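Local coordinates for cellulose 1,4-beta-cellobiosidase (Clostridium thermocellum, PDB 3ZQX), which probably binds cellulose through this family 3b carbohydrate-binding module, which belongs to a cellulosomal cellobiohydrolase, at residues G64-S69 / Q80-V86; Q51-Y57 / Q98-A104; D126-T131 / W140-P144; Y7-T12 / S116-T120. The protein carries 1 engineered substitution. All coordinates share one frame; numbering follows the deposited sequence. Where two conformers were deposited one is given.

Contact 1. Residues G64-S69 / Q80-V86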
loop_
_atom_site.group_PDB
_atom_site.type_symbol
_atom_site.label_atom_id
_atom_site.label_comp_id
_atom_site.label_asym_id
_atom_site.label_seq_id
_atom_site.Cartn_x
_atom_site.Cartn_y
_atom_site.Cartn_z
ATOM N N GLY A 64 -9.522 -10.586 5.014
ATOM C CA GLY A 64 -9.103 -11.171 6.276
ATOM C C GLY A 64 -7.676 -11.688 6.269
ATOM O O GLY A 64 -7.118 -11.999 7.321
ATOM N N ASN A 65 -7.080 -11.784 5.086
ATOM C CA ASN A 65 -5.690 -12.194 4.971
ATOM C C ASN A 65 -4.708 -11.032 4.973
ATOM O O ASN A 65 -3.505 -11.240 4.852
ATOM C CB ASN A 65 -5.505 -13.078 3.746
ATOM C CG ASN A 65 -6.091 -14.445 3.962
ATOM O OD1 ASN A 65 -5.885 -15.039 5.016
ATOM N ND2 ASN A 65 -6.856 -14.939 2.995
ATOM N N LEU A 66 -5.227 -9.812 5.129
ATOM C CA LEU A 66 -4.391 -8.625 5.245
ATOM C C LEU A 66 -4.103 -8.329 6.710
ATOM O O LEU A 66 -4.960 -8.507 7.574
ATOM C CB LEU A 66 -5.095 -7.416 4.625
ATOM C CG LEU A 66 -5.550 -7.572 3.170
ATOM C CD1 LEU A 66 -6.314 -6.349 2.693
ATOM C CD2 LEU A 66 -4.361 -7.846 2.263
ATOM N N ILE A 67 -2.890 -7.858 6.974
ATOM C CA ILE A 67 -2.466 -7.493 8.320
ATOM C C ILE A 67 -1.937 -6.063 8.256
ATOM O O ILE A 67 -0.759 -5.841 7.969
ATOM C CB ILE A 67 -1.373 -8.449 8.843
ATOM C CG1 ILE A 67 -1.836 -9.906 8.748
ATOM C CG2 ILE A 67 -1.001 -8.098 10.279
ATOM C CD1 ILE A 67 -0.757 -10.918 9.092
ATOM N N PRO A 68 -2.819 -5.074 8.442
ATOM C CA PRO A 68 -2.399 -3.673 8.357
ATOM C C PRO A 68 -1.757 -3.145 9.626
ATOM O O PRO A 68 -2.147 -3.530 10.728
ATOM C CB PRO A 68 -3.715 -2.942 8.099
ATOM C CG PRO A 68 -4.734 -3.765 8.839
ATOM C CD PRO A 68 -4.274 -5.203 8.651
ATOM N N SER A 69 -0.851 -2.192 9.464
ATOM C CA SER A 69 -0.299 -1.450 10.585
ATOM C C SER A 69 0.165 -0.099 10.070
ATOM O O SER A 69 0.136 0.159 8.863
ATOM C CB SER A 69 0.861 -2.225 11.238
ATOM O OG SER A 69 1.908 -2.487 10.320
ATOM N N GLN A 80 1.535 0.186 6.459
ATOM C CA GLN A 80 2.186 -1.063 6.128
ATOM C C GLN A 80 1.136 -2.152 5.964
ATOM O O GLN A 80 0.221 -2.290 6.781
ATOM C CB GLN A 80 3.160 -1.462 7.241
ATOM C CG GLN A 80 3.762 -2.844 7.068
ATOM C CD GLN A 80 5.007 -3.009 7.907
ATOM O OE1 GLN A 80 5.967 -2.270 7.737
ATOM N NE2 GLN A 80 4.990 -3.955 8.846
ATOM N N LEU A 81 1.261 -2.920 4.890
ATOM C CA LEU A 81 0.485 -4.143 4.755
ATOM C C LEU A 81 1.391 -5.341 4.810
ATOM O O LEU A 81 2.378 -5.441 4.063
ATOM C CB LEU A 81 -0.301 -4.196 3.451
ATOM C CG LEU A 81 -1.411 -3.171 3.318
ATOM C CD1 LEU A 81 -2.122 -3.361 1.994
ATOM C CD2 LEU A 81 -2.386 -3.281 4.491
ATOM N N GLU A 82 1.050 -6.232 5.725
ATOM C CA GLU A 82 1.591 -7.572 5.770
ATOM C C GLU A 82 0.432 -8.521 5.475
ATOM O O GLU A 82 -0.703 -8.088 5.272
ATOM C CB GLU A 82 2.249 -7.842 7.121
ATOM C CG GLU A 82 3.563 -7.092 7.258
ATOM C CD GLU A 82 4.119 -7.115 8.651
ATOM O OE1 GLU A 82 3.506 -6.487 9.534
ATOM O OE2 GLU A 82 5.172 -7.755 8.867
ATOM N N PHE A 83 0.726 -9.814 5.432
ATOM C CA PHE A 83 -0.222 -10.795 4.939
ATOM C C PHE A 83 -0.105 -12.079 5.725
ATOM O O PHE A 83 0.951 -12.423 6.238
ATOM C CB PHE A 83 0.062 -11.118 3.464
ATOM C CG PHE A 83 0.069 -9.900 2.581
ATOM C CD1 PHE A 83 1.226 -9.153 2.426
ATOM C CD2 PHE A 83 -1.076 -9.493 1.922
ATOM C CE1 PHE A 83 1.230 -8.003 1.642
ATOM C CE2 PHE A 83 -1.080 -8.350 1.130
ATOM C CZ PHE A 83 0.075 -7.610 0.991
ATOM N N LYS A 84 -1.211 -12.803 5.792
ATOM C CA LYS A 84 -1.196 -14.187 6.246
ATOM C C LYS A 84 -0.576 -15.059 5.156
ATOM O O LYS A 84 -0.149 -14.543 4.111
ATOM C CB LYS A 84 -2.614 -14.633 6.584
ATOM C CG LYS A 84 -3.191 -13.876 7.772
ATOM C CD LYS A 84 -4.537 -14.415 8.199
ATOM C CE LYS A 84 -5.109 -13.590 9.345
ATOM N NZ LYS A 84 -6.519 -13.981 9.636
ATOM N N ASP A 85 -0.554 -16.379 5.365
ATOM C CA ASP A 85 0.242 -17.220 4.478
ATOM C C ASP A 85 -0.690 -17.576 3.325
ATOM O O ASP A 85 -1.311 -18.637 3.280
ATOM C CB ASP A 85 0.615 -18.494 5.287
ATOM C CG ASP A 85 1.489 -19.477 4.521
ATOM O OD1 ASP A 85 1.983 -19.153 3.433
ATOM O OD2 ASP A 85 1.696 -20.598 5.031
ATOM N N VAL A 86 -0.555 -16.761 2.284
ATOM C CA VAL A 86 -1.313 -16.867 1.047
ATOM C C VAL A 86 -0.246 -16.963 -0.011
ATOM O O VAL A 86 0.630 -16.100 -0.094
ATOM C CB VAL A 86 -2.212 -15.641 0.767
ATOM C CG1 VAL A 86 -2.806 -15.730 -0.634
ATOM C CG2 VAL A 86 -3.321 -15.544 1.805
HETATM O O HOH W 1 -7.906 -15.477 6.974
HETATM O O HOH W 2 1.533 -4.801 9.174
#
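Leu-66 and Phe-83 run alongside each other off the same face, with the CD2 methyl of Leu-66 3.5 Å from CE2 of Phe-83. Two residues on along this face, CB of Pro-68 meets CD2 of Leu-81 at 3.9 Å. These apolar residues suit the inward face, where Phe-54 of strand 52-55 packs on Leu-66, Pro-68 and Leu-81. Proline is tolerated because its pair is non-hydrogen-bonded and asks for no N-H. Strands 66-71 and 78-83 form an antiparallel beta hairpin at one border of a five-stranded sheet in the beta-sandwich of family 3 modules. Ile-67 and Ser-69 make its hydrogen-bonded pairs with Glu-82 and Gln-80, and their side chains share the other face. There one water joins Ile-67 O, Ser-69 OG and Glu-82 OE1, while Gln-80 OE1 turns to Arg-41. The CD1 methyl of Ile-67 reaches 3.6 Å from the carbonyl carbon of Phe-83. Beyond the strands, Lys-84 crosses Asn-65 at about a right angle: its chain, extended past CG, brings CD to 3.5 Å from Asn-65 OD1 and lets NZ donate to Gly-64 O at 3.1 Å. Asn-65 ND2 bonds to Ile-61 O, and its CG sits 3.7 Å from Val-86 CG2.

Contact 2. Residues Q51-Y57 / Q98-A104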
loop_
_atom_site.group_PDB
_atom_site.type_symbol
_atom_site.label_atom_id
_atom_site.label_comp_id
_atom_site.label_asym_id
_atom_site.label_seq_id
_atom_site.Cartn_x
_atom_site.Cartn_y
_atom_site.Cartn_z
ATOM N N GLN A 51 -6.578 7.807 16.100
ATOM C CA GLN A 51 -6.257 6.493 15.573
ATOM C C GLN A 51 -6.445 6.443 14.068
ATOM O O GLN A 51 -7.491 6.843 13.545
ATOM C CB GLN A 51 -7.157 5.448 16.226
ATOM C CG GLN A 51 -7.073 4.081 15.591
ATOM C CD GLN A 51 -7.934 3.068 16.305
ATOM O OE1 GLN A 51 -9.114 2.898 15.986
ATOM N NE2 GLN A 51 -7.353 2.392 17.288
ATOM N N LEU A 52 -5.426 5.946 13.383
ATOM C CA LEU A 52 -5.505 5.657 11.964
ATOM C C LEU A 52 -6.044 4.253 11.763
ATOM O O LEU A 52 -5.677 3.320 12.498
ATOM C CB LEU A 52 -4.118 5.751 11.343
ATOM C CG LEU A 52 -3.639 7.177 11.113
ATOM C CD1 LEU A 52 -2.124 7.201 10.983
ATOM C CD2 LEU A 52 -4.301 7.767 9.879
ATOM N N GLN A 53 -6.900 4.097 10.756
ATOM C CA GLN A 53 -7.529 2.824 10.449
ATOM C C GLN A 53 -7.390 2.513 8.971
ATOM O O GLN A 53 -7.534 3.396 8.112
ATOM C CB GLN A 53 -9.010 2.891 10.804
ATOM C CG GLN A 53 -9.243 3.256 12.250
ATOM C CD GLN A 53 -10.708 3.411 12.581
ATOM O OE1 GLN A 53 -11.541 3.650 11.703
ATOM N NE2 GLN A 53 -11.033 3.282 13.860
ATOM N N PHE A 54 -7.107 1.250 8.681
ATOM C CA PHE A 54 -7.094 0.713 7.325
ATOM C C PHE A 54 -8.354 -0.107 7.101
ATOM O O PHE A 54 -8.750 -0.885 7.975
ATOM C CB PHE A 54 -5.882 -0.202 7.163
ATOM C CG PHE A 54 -5.899 -1.021 5.897
ATOM C CD1 PHE A 54 -5.353 -0.521 4.736
ATOM C CD2 PHE A 54 -6.450 -2.294 5.873
ATOM C CE1 PHE A 54 -5.360 -1.264 3.565
ATOM C CE2 PHE A 54 -6.459 -3.043 4.709
ATOM C CZ PHE A 54 -5.913 -2.527 3.557
ATOM N N ILE A 55 -8.973 0.048 5.932
ATOM C CA ILE A 55 -10.098 -0.797 5.560
ATOM C C ILE A 55 -9.965 -1.216 4.105
ATOM O O ILE A 55 -9.688 -0.384 3.227
ATOM C CB ILE A 55 -11.452 -0.093 5.758
ATOM C CG1 ILE A 55 -11.572 0.531 7.152
ATOM C CG2 ILE A 55 -12.591 -1.077 5.517
ATOM C CD1 ILE A 55 -11.025 1.939 7.256
ATOM N N CYS A 56 -10.142 -2.512 3.859
ATOM C CA CYS A 56 -10.159 -3.064 2.506
ATOM C C CYS A 56 -11.542 -3.632 2.217
ATOM O O CYS A 56 -11.941 -4.636 2.813
ATOM C CB CYS A 56 -9.129 -4.178 2.363
ATOM S SG CYS A 56 -9.255 -5.064 0.799
ATOM N N TYR A 57 -12.264 -2.998 1.302
ATOM C CA TYR A 57 -13.610 -3.443 0.963
ATOM C C TYR A 57 -13.620 -4.647 0.041
ATOM O O TYR A 57 -14.623 -5.356 -0.007
ATOM C CB TYR A 57 -14.451 -2.292 0.376
ATOM C CG TYR A 57 -14.738 -1.227 1.406
ATOM C CD1 TYR A 57 -15.529 -1.510 2.505
ATOM C CD2 TYR A 57 -14.191 0.041 1.308
ATOM C CE1 TYR A 57 -15.783 -0.564 3.466
ATOM C CE2 TYR A 57 -14.441 1.002 2.276
ATOM C CZ TYR A 57 -15.237 0.691 3.350
ATOM O OH TYR A 57 -15.476 1.643 4.319
ATOM N N GLN A 98 -8.077 -3.198 -2.550
ATOM C CA GLN A 98 -8.637 -1.882 -2.305
ATOM C C GLN A 98 -8.118 -1.394 -0.969
ATOM O O GLN A 98 -7.935 -2.185 -0.035
ATOM C CB GLN A 98 -10.158 -1.943 -2.306
ATOM C CG GLN A 98 -10.707 -2.304 -3.668
ATOM C CD GLN A 98 -12.214 -2.262 -3.755
ATOM O OE1 GLN A 98 -12.901 -1.751 -2.862
ATOM N NE2 GLN A 98 -12.742 -2.789 -4.847
ATOM N N PHE A 99 -7.860 -0.095 -0.869
ATOM C CA PHE A 99 -7.471 0.448 0.420
ATOM C C PHE A 99 -8.105 1.783 0.701
ATOM O O PHE A 99 -8.228 2.632 -0.194
ATOM C CB PHE A 99 -5.936 0.517 0.597
ATOM C CG PHE A 99 -5.237 1.595 -0.204
ATOM C CD1 PHE A 99 -4.914 1.403 -1.542
ATOM C CD2 PHE A 99 -4.837 2.778 0.414
ATOM C CE1 PHE A 99 -4.248 2.387 -2.254
ATOM C CE2 PHE A 99 -4.160 3.754 -0.292
ATOM C CZ PHE A 99 -3.867 3.561 -1.625
ATOM N N VAL A 100 -8.501 1.941 1.961
ATOM C CA VAL A 100 -8.910 3.209 2.536
ATOM C C VAL A 100 -8.109 3.404 3.817
ATOM O O VAL A 100 -7.941 2.454 4.605
ATOM C CB VAL A 100 -10.411 3.199 2.873
ATOM C CG1 VAL A 100 -10.765 4.308 3.860
ATOM C CG2 VAL A 100 -11.237 3.319 1.598
ATOM N N ILE A 101 -7.603 4.621 4.013
ATOM C CA ILE A 101 -6.995 5.005 5.280
ATOM C C ILE A 101 -7.791 6.173 5.829
ATOM O O ILE A 101 -7.960 7.204 5.156
ATOM C CB ILE A 101 -5.525 5.450 5.118
ATOM C CG1 ILE A 101 -4.681 4.350 4.473
ATOM C CG2 ILE A 101 -4.943 5.866 6.469
ATOM C CD1 ILE A 101 -3.380 4.853 3.896
ATOM N N ARG A 102 -8.312 6.017 7.037
ATOM C CA ARG A 102 -9.118 7.058 7.652
ATOM C C ARG A 102 -8.781 7.174 9.124
ATOM O O ARG A 102 -8.037 6.359 9.659
ATOM C CB ARG A 102 -10.604 6.787 7.450
ATOM C CG ARG A 102 -11.127 5.549 8.107
ATOM C CD ARG A 102 -12.572 5.436 7.645
ATOM N NE ARG A 102 -13.253 4.234 8.094
ATOM C CZ ARG A 102 -14.066 3.507 7.332
ATOM N NH1 ARG A 102 -14.299 3.842 6.063
ATOM N NH2 ARG A 102 -14.640 2.435 7.842
ATOM N N TYR A 103 -9.285 8.219 9.761
ATOM C CA TYR A 103 -9.159 8.380 11.201
ATOM C C TYR A 103 -10.402 7.896 11.939
ATOM O O TYR A 103 -11.522 8.034 11.443
ATOM C CB TYR A 103 -8.938 9.846 11.535
ATOM C CG TYR A 103 -7.583 10.377 11.144
ATOM C CD1 TYR A 103 -6.485 10.160 11.953
ATOM C CD2 TYR A 103 -7.402 11.097 9.969
ATOM C CE1 TYR A 103 -5.240 10.649 11.615
ATOM C CE2 TYR A 103 -6.159 11.593 9.620
ATOM C CZ TYR A 103 -5.081 11.364 10.444
ATOM O OH TYR A 103 -3.829 11.848 10.140
ATOM N N ALA A 104 -10.212 7.343 13.136
ATOM C CA ALA A 104 -11.340 6.933 13.968
ATOM C C ALA A 104 -12.321 8.075 14.209
ATOM O O ALA A 104 -13.521 7.847 14.336
ATOM C CB ALA A 104 -10.847 6.380 15.298
HETATM O O HOH W 3 -13.346 5.712 11.173
HETATM O O HOH W 4 -13.463 2.109 10.320
#
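Arg-102 sets out with CG between its backbone N and carbonyl carbon (chi1 64°) and then runs extended to NE, while Ile-55 bends at chi2 87°, so that the isoleucine CD1 lies over one face of the guanidinium, 3.3 Å from Arg-102 NE. The side chains cross at about a right angle. Arg-102 NH1 donates to Tyr-57 OH at 3.0 Å, with ring and guanidinium planes 50° apart, and NH1 also forms a salt bridge with Glu-18. A long, flat cation suits this place: an aliphatic group covers a face while its edge makes polar bonds, including a water shared by NH2 and Gln-53 OE1. The backbones form an antiparallel strand pair, 52-55 at the border of a sheet of the beta-sandwich and 97-103 farther in. Gln-53 NE2 fixes the rotation of its amide through an in-plane bond of 2.9 Å to a lone pair of Gln-51 OE1. On the other face Leu-52 places CD2 over the Tyr-103 ring, 3.8 Å from its centroid, a CH-pi contact; the side chain of Tyr-103, whose OH accepts from His-48 N, lies about 7 Å from the calcium ion. Phe-54 brings its CE1 to 3.5 Å from Phe-99 CB.

Contact 3. Residues D126-T131 / W140-P144; sequences DYGKVT and WGTPP
Trp-140, with CG opposite its backbone N (chi1 172°), sends the edge of its indole against the backbone of Tyr-127 and Val-130, the two ends of a type I beta turn. That turn leads into strand 130-134, which pairs with 137-140 as a hairpin at the border of the five-stranded sheet; residues 141-144 leave this hairpin and pass back across the turn. Two hydrogen bonds hold the crossing. Trp-140 NE1 donates to Tyr-127 O at 2.9 Å, the oxygen lying in the indole plane although the nitrogen stands above the carbonyl plane. Thr-142 N gives the straighter bond, 2.8 Å to Gly-128 O at 169°. A CA-H...O contact adds to these, Thr-131 CA approaching Trp-140 O at 3.2 Å. Val-130 O lies at the indole edge, 3.2 Å from Trp-140 CD1. Tryptophan suits the place because one flat group supplies both an N-H for a turn carbonyl and a broad surface that also touches Lys-4 and Val-5. At Gly-141 a CB would point at the turn, against Val-130 O and Gly-128 O, and the backbone angles (phi 83°) would also press it on the carbonyl O of Trp-140; glycine avoids both. Apolar contact is slighter. Asp-126 brings CB to 4.2 Å from Trp-140 CH2, its carboxylate being engaged by Lys-4 and Gln-6. Thr-131 divides its two branches: OG1 bonds to Tyr-43 OH, while the Thr-131 CG2 methyl rests 4.0 Å from Pro-143 CD.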
loop_
_atom_site.group_PDB
_atom_site.type_symbol
_atom_site.label_atom_id
_atom_site.label_comp_id
_atom_site.label_asym_id
_atom_site.label_seq_id
_atom_site.Cartn_x
_atom_site.Cartn_y
_atom_site.Cartn_z
ATOM N N ASP A 126 2.531 0.221 -12.922
ATOM C CA ASP A 126 3.680 -0.074 -12.080
ATOM C C ASP A 126 4.075 1.225 -11.405
ATOM O O ASP A 126 4.182 2.269 -12.056
ATOM C CB ASP A 126 4.851 -0.577 -12.918
ATOM C CG ASP A 126 4.592 -1.930 -13.555
ATOM O OD1 ASP A 126 3.539 -2.546 -13.306
ATOM O OD2 ASP A 126 5.475 -2.390 -14.315
ATOM N N TYR A 127 4.267 1.173 -10.095
ATOM C CA TYR A 127 4.402 2.406 -9.337
ATOM C C TYR A 127 5.514 2.303 -8.319
ATOM O O TYR A 127 5.418 1.533 -7.365
ATOM C CB TYR A 127 3.076 2.692 -8.644
ATOM C CG TYR A 127 2.947 4.043 -7.973
ATOM C CD1 TYR A 127 3.155 5.213 -8.680
ATOM C CD2 TYR A 127 2.579 4.144 -6.635
ATOM C CE1 TYR A 127 3.001 6.448 -8.076
ATOM C CE2 TYR A 127 2.413 5.377 -6.022
ATOM C CZ TYR A 127 2.633 6.524 -6.750
ATOM O OH TYR A 127 2.481 7.761 -6.179
ATOM N N GLY A 128 6.534 3.136 -8.475
ATOM C CA GLY A 128 7.717 3.044 -7.647
ATOM C C GLY A 128 7.644 3.752 -6.310
ATOM O O GLY A 128 8.591 3.664 -5.524
ATOM N N LYS A 129 6.551 4.457 -6.030
ATOM C CA LYS A 129 6.453 5.172 -4.755
ATOM C C LYS A 129 5.734 4.386 -3.662
ATOM O O LYS A 129 5.544 4.898 -2.566
ATOM C CB LYS A 129 5.854 6.563 -4.939
ATOM C CG LYS A 129 6.752 7.485 -5.747
ATOM C CD LYS A 129 6.125 8.857 -5.930
ATOM C CE LYS A 129 7.028 9.768 -6.746
ATOM N NZ LYS A 129 6.388 11.091 -7.000
ATOM N N VAL A 130 5.356 3.151 -3.970
ATOM C CA VAL A 130 4.901 2.190 -2.973
ATOM C C VAL A 130 5.942 1.088 -2.985
ATOM O O VAL A 130 6.259 0.547 -4.041
ATOM C CB VAL A 130 3.491 1.653 -3.313
ATOM C CG1 VAL A 130 3.089 0.490 -2.407
ATOM C CG2 VAL A 130 2.481 2.783 -3.222
ATOM N N THR A 131 6.473 0.752 -1.822
ATOM C CA THR A 131 7.605 -0.161 -1.733
ATOM C C THR A 131 7.186 -1.562 -1.316
ATOM O O THR A 131 6.141 -1.764 -0.676
ATOM C CB THR A 131 8.634 0.332 -0.722
ATOM O OG1 THR A 131 7.950 0.575 0.510
ATOM C CG2 THR A 131 9.335 1.601 -1.215
ATOM N N TRP A 140 11.266 -3.596 -4.327
ATOM C CA TRP A 140 10.511 -2.825 -5.302
ATOM C C TRP A 140 10.328 -1.421 -4.781
ATOM O O TRP A 140 9.970 -1.232 -3.620
ATOM C CB TRP A 140 9.129 -3.442 -5.583
ATOM C CG TRP A 140 8.310 -2.530 -6.438
ATOM C CD1 TRP A 140 7.352 -1.654 -6.021
ATOM C CD2 TRP A 140 8.427 -2.354 -7.850
ATOM N NE1 TRP A 140 6.852 -0.951 -7.091
ATOM C CE2 TRP A 140 7.498 -1.362 -8.225
ATOM C CE3 TRP A 140 9.229 -2.940 -8.834
ATOM C CZ2 TRP A 140 7.341 -0.950 -9.541
ATOM C CZ3 TRP A 140 9.077 -2.526 -10.140
ATOM C CH2 TRP A 140 8.139 -1.540 -10.483
ATOM N N GLY A 141 10.489 -0.442 -5.664
ATOM C CA GLY A 141 10.169 0.922 -5.316
ATOM C C GLY A 141 11.264 1.653 -4.578
ATOM O O GLY A 141 12.344 1.121 -4.311
ATOM N N THR A 142 10.996 2.934 -4.368
ATOM C CA THR A 142 11.879 3.846 -3.661
ATOM C C THR A 142 11.178 4.489 -2.475
ATOM O O THR A 142 10.176 5.168 -2.678
ATOM C CB THR A 142 12.393 4.926 -4.609
ATOM O OG1 THR A 142 12.957 4.298 -5.771
ATOM C CG2 THR A 142 13.460 5.772 -3.927
ATOM N N PRO A 143 11.646 4.265 -1.245
ATOM C CA PRO A 143 11.037 4.950 -0.101
ATOM C C PRO A 143 11.450 6.419 -0.057
ATOM O O PRO A 143 12.358 6.828 -0.781
ATOM C CB PRO A 143 11.615 4.196 1.094
ATOM C CG PRO A 143 12.967 3.801 0.632
ATOM C CD PRO A 143 12.807 3.455 -0.833
ATOM N N PRO A 144 10.775 7.222 0.774
ATOM C CA PRO A 144 11.178 8.626 0.905
ATOM C C PRO A 144 12.672 8.748 1.223
ATOM O O PRO A 144 13.172 8.063 2.116
ATOM C CB PRO A 144 10.334 9.123 2.083
ATOM C CG PRO A 144 9.142 8.205 2.106
ATOM C CD PRO A 144 9.644 6.874 1.652
#

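Contact 4. Residues Y7-T12 / S116-T120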
loop_
_atom_site.group_PDB
_atom_site.type_symbol
_atom_site.label_atom_id
_atom_site.label_comp_id
_atom_site.label_asym_id
_atom_site.label_seq_id
_atom_site.Cartn_x
_atom_site.Cartn_y
_atom_site.Cartn_z
ATOM N N TYR A 7 -0.443 0.586 -8.786
ATOM C CA TYR A 7 -1.281 1.474 -7.997
ATOM C C TYR A 7 -2.237 2.216 -8.900
ATOM O O TYR A 7 -1.942 2.470 -10.067
ATOM C CB TYR A 7 -0.379 2.489 -7.296
ATOM C CG TYR A 7 -0.981 3.782 -6.766
ATOM C CD1 TYR A 7 -1.566 3.845 -5.511
ATOM C CD2 TYR A 7 -0.883 4.966 -7.493
ATOM C CE1 TYR A 7 -2.065 5.040 -5.006
ATOM C CE2 TYR A 7 -1.383 6.161 -6.997
ATOM C CZ TYR A 7 -1.961 6.199 -5.748
ATOM O OH TYR A 7 -2.439 7.403 -5.269
ATOM N N LEU A 8 -3.384 2.563 -8.333
ATOM C CA LEU A 8 -4.229 3.609 -8.880
ATOM C C LEU A 8 -4.861 4.368 -7.721
ATOM O O LEU A 8 -5.018 3.841 -6.612
ATOM C CB LEU A 8 -5.285 3.059 -9.844
ATOM C CG LEU A 8 -6.378 2.141 -9.295
ATOM C CD1 LEU A 8 -7.512 2.934 -8.671
ATOM C CD2 LEU A 8 -6.912 1.237 -10.398
ATOM N N CYS A 9 -5.206 5.619 -7.990
ATOM C CA CYS A 9 -5.790 6.523 -7.014
ATOM C C CYS A 9 -7.276 6.689 -7.297
ATOM O O CYS A 9 -7.668 6.930 -8.433
ATOM C CB CYS A 9 -5.110 7.884 -7.121
ATOM S SG CYS A 9 -5.707 9.104 -5.956
ATOM N N GLU A 10 -8.090 6.551 -6.259
ATOM C CA GLU A 10 -9.526 6.810 -6.363
ATOM C C GLU A 10 -9.891 8.179 -5.805
ATOM O O GLU A 10 -10.509 8.984 -6.501
ATOM C CB GLU A 10 -10.377 5.669 -5.807
ATOM C CG GLU A 10 -10.303 4.440 -6.705
ATOM C CD GLU A 10 -11.312 3.367 -6.361
ATOM O OE1 GLU A 10 -11.654 3.211 -5.171
ATOM O OE2 GLU A 10 -11.766 2.670 -7.292
ATOM N N ASN A 11 -9.544 8.450 -4.549
ATOM C CA ASN A 11 -9.847 9.766 -4.000
ATOM C C ASN A 11 -8.702 10.726 -4.283
ATOM O O ASN A 11 -7.615 10.629 -3.708
ATOM C CB ASN A 11 -10.064 9.682 -2.491
ATOM C CG ASN A 11 -11.459 9.224 -2.121
ATOM O OD1 ASN A 11 -12.281 8.926 -2.987
ATOM N ND2 ASN A 11 -11.732 9.159 -0.824
ATOM N N THR A 12 -8.980 11.669 -5.177
ATOM C CA THR A 12 -7.980 12.604 -5.675
ATOM C C THR A 12 -7.976 13.962 -4.985
ATOM O O THR A 12 -7.106 14.786 -5.251
ATOM C CB THR A 12 -8.185 12.848 -7.176
ATOM O OG1 THR A 12 -9.502 13.362 -7.394
ATOM C CG2 THR A 12 -8.036 11.547 -7.948
ATOM N N SER A 116 3.390 8.967 -1.372
ATOM C CA SER A 116 2.861 7.950 -2.277
ATOM C C SER A 116 1.596 8.360 -3.028
ATOM O O SER A 116 1.114 7.599 -3.858
ATOM C CB SER A 116 2.612 6.626 -1.544
ATOM O OG SER A 116 3.808 6.103 -0.984
ATOM N N PHE A 117 1.057 9.540 -2.751
ATOM C CA PHE A 117 -0.168 10.002 -3.414
ATOM C C PHE A 117 0.110 10.476 -4.835
ATOM O O PHE A 117 0.977 11.317 -5.037
ATOM C CB PHE A 117 -0.726 11.159 -2.587
ATOM C CG PHE A 117 -1.916 11.877 -3.185
ATOM C CD1 PHE A 117 -3.121 11.224 -3.408
ATOM C CD2 PHE A 117 -1.850 13.245 -3.423
ATOM C CE1 PHE A 117 -4.215 11.905 -3.906
ATOM C CE2 PHE A 117 -2.939 13.931 -3.912
ATOM C CZ PHE A 117 -4.126 13.263 -4.153
ATOM N N ASP A 118 -0.580 9.918 -5.828
ATOM C CA ASP A 118 -0.514 10.429 -7.194
ATOM C C ASP A 118 -1.882 10.433 -7.848
ATOM O O ASP A 118 -2.302 9.406 -8.379
ATOM C CB ASP A 118 0.509 9.706 -8.058
ATOM C CG ASP A 118 0.753 10.420 -9.375
ATOM O OD1 ASP A 118 -0.095 11.248 -9.774
ATOM O OD2 ASP A 118 1.795 10.151 -10.009
ATOM N N PRO A 119 -2.609 11.544 -7.745
ATOM C CA PRO A 119 -3.980 11.595 -8.253
ATOM C C PRO A 119 -4.077 11.494 -9.773
ATOM O O PRO A 119 -5.191 11.368 -10.297
ATOM C CB PRO A 119 -4.491 12.944 -7.746
ATOM C CG PRO A 119 -3.275 13.785 -7.653
ATOM C CD PRO A 119 -2.170 12.849 -7.217
ATOM N N THR A 120 -2.961 11.625 -10.479
ATOM C CA THR A 120 -2.987 11.494 -11.929
ATOM C C THR A 120 -3.050 10.048 -12.402
ATOM O O THR A 120 -3.290 9.809 -13.592
ATOM C CB THR A 120 -1.782 12.181 -12.614
ATOM O OG1 THR A 120 -0.587 11.423 -12.400
ATOM C CG2 THR A 120 -1.607 13.612 -12.117
#
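The end of strand 3-9 meets the loop between strands 109-110 and 125-126 where Tyr-7 accepts the backbone N-H of Asp-118. The bond to Tyr-7 OH is long, 3.2 Å from Asp-118 N, but almost straight at 178°. A chi1 of 161°, CG opposite the backbone N, sends the ring of Tyr-7 to the loop, where it stacks on Tyr-127; at its edge CE2 lies 3.6 Å from Asp-118 O. A tyrosine fits here because its ring packs while its hydroxyl serves a loop amide. Asp-118 opens an Asx turn in this loop of the beta-sandwich: its OD1 takes Thr-120 N at 3.0 Å and Thr-120 OG1 at 2.7 Å, both from one carboxylate face. Next along the strand, Cys-9 makes an oblique sulfur-aromatic contact, SG standing 5.0 Å from the centroid of the Phe-117 ring. Over one face of that ring lies Pro-119 CD, and in its plane Thr-12 O comes to 3.5 Å from Phe-117 CZ, consistent with the slightly positive edge of an aromatic ring. The Phe-117 side chain is about 8 Å from the calcium ion. Near the far end of 7-12, Thr-12 CB lies 3.7 Å from Pro-119 CB.

From the N terminus, strand 3-9 opens the loop that contact 4 closes when residues 116-120 return to it. Within that span contact 2 joins 51-57 to 98-104, and inside contact 2 lies contact 1, the hairpin of 66-71 and 78-83. Contact 3 follows in series near the C terminus; none of the four cross along the chain. Contact 1 and strand 130-134 of contact 3 lie in one sheet; contact 2 and strand 3-9 of contact 4 lie in the other. Contacts 1 and 2 meet where Leu-66 packs on Cys-56, 2 and 4 where Phe-99 touches Tyr-7. Tyr-127 OH, bonded to Ser-116 O, ties contact 3 to contact 4.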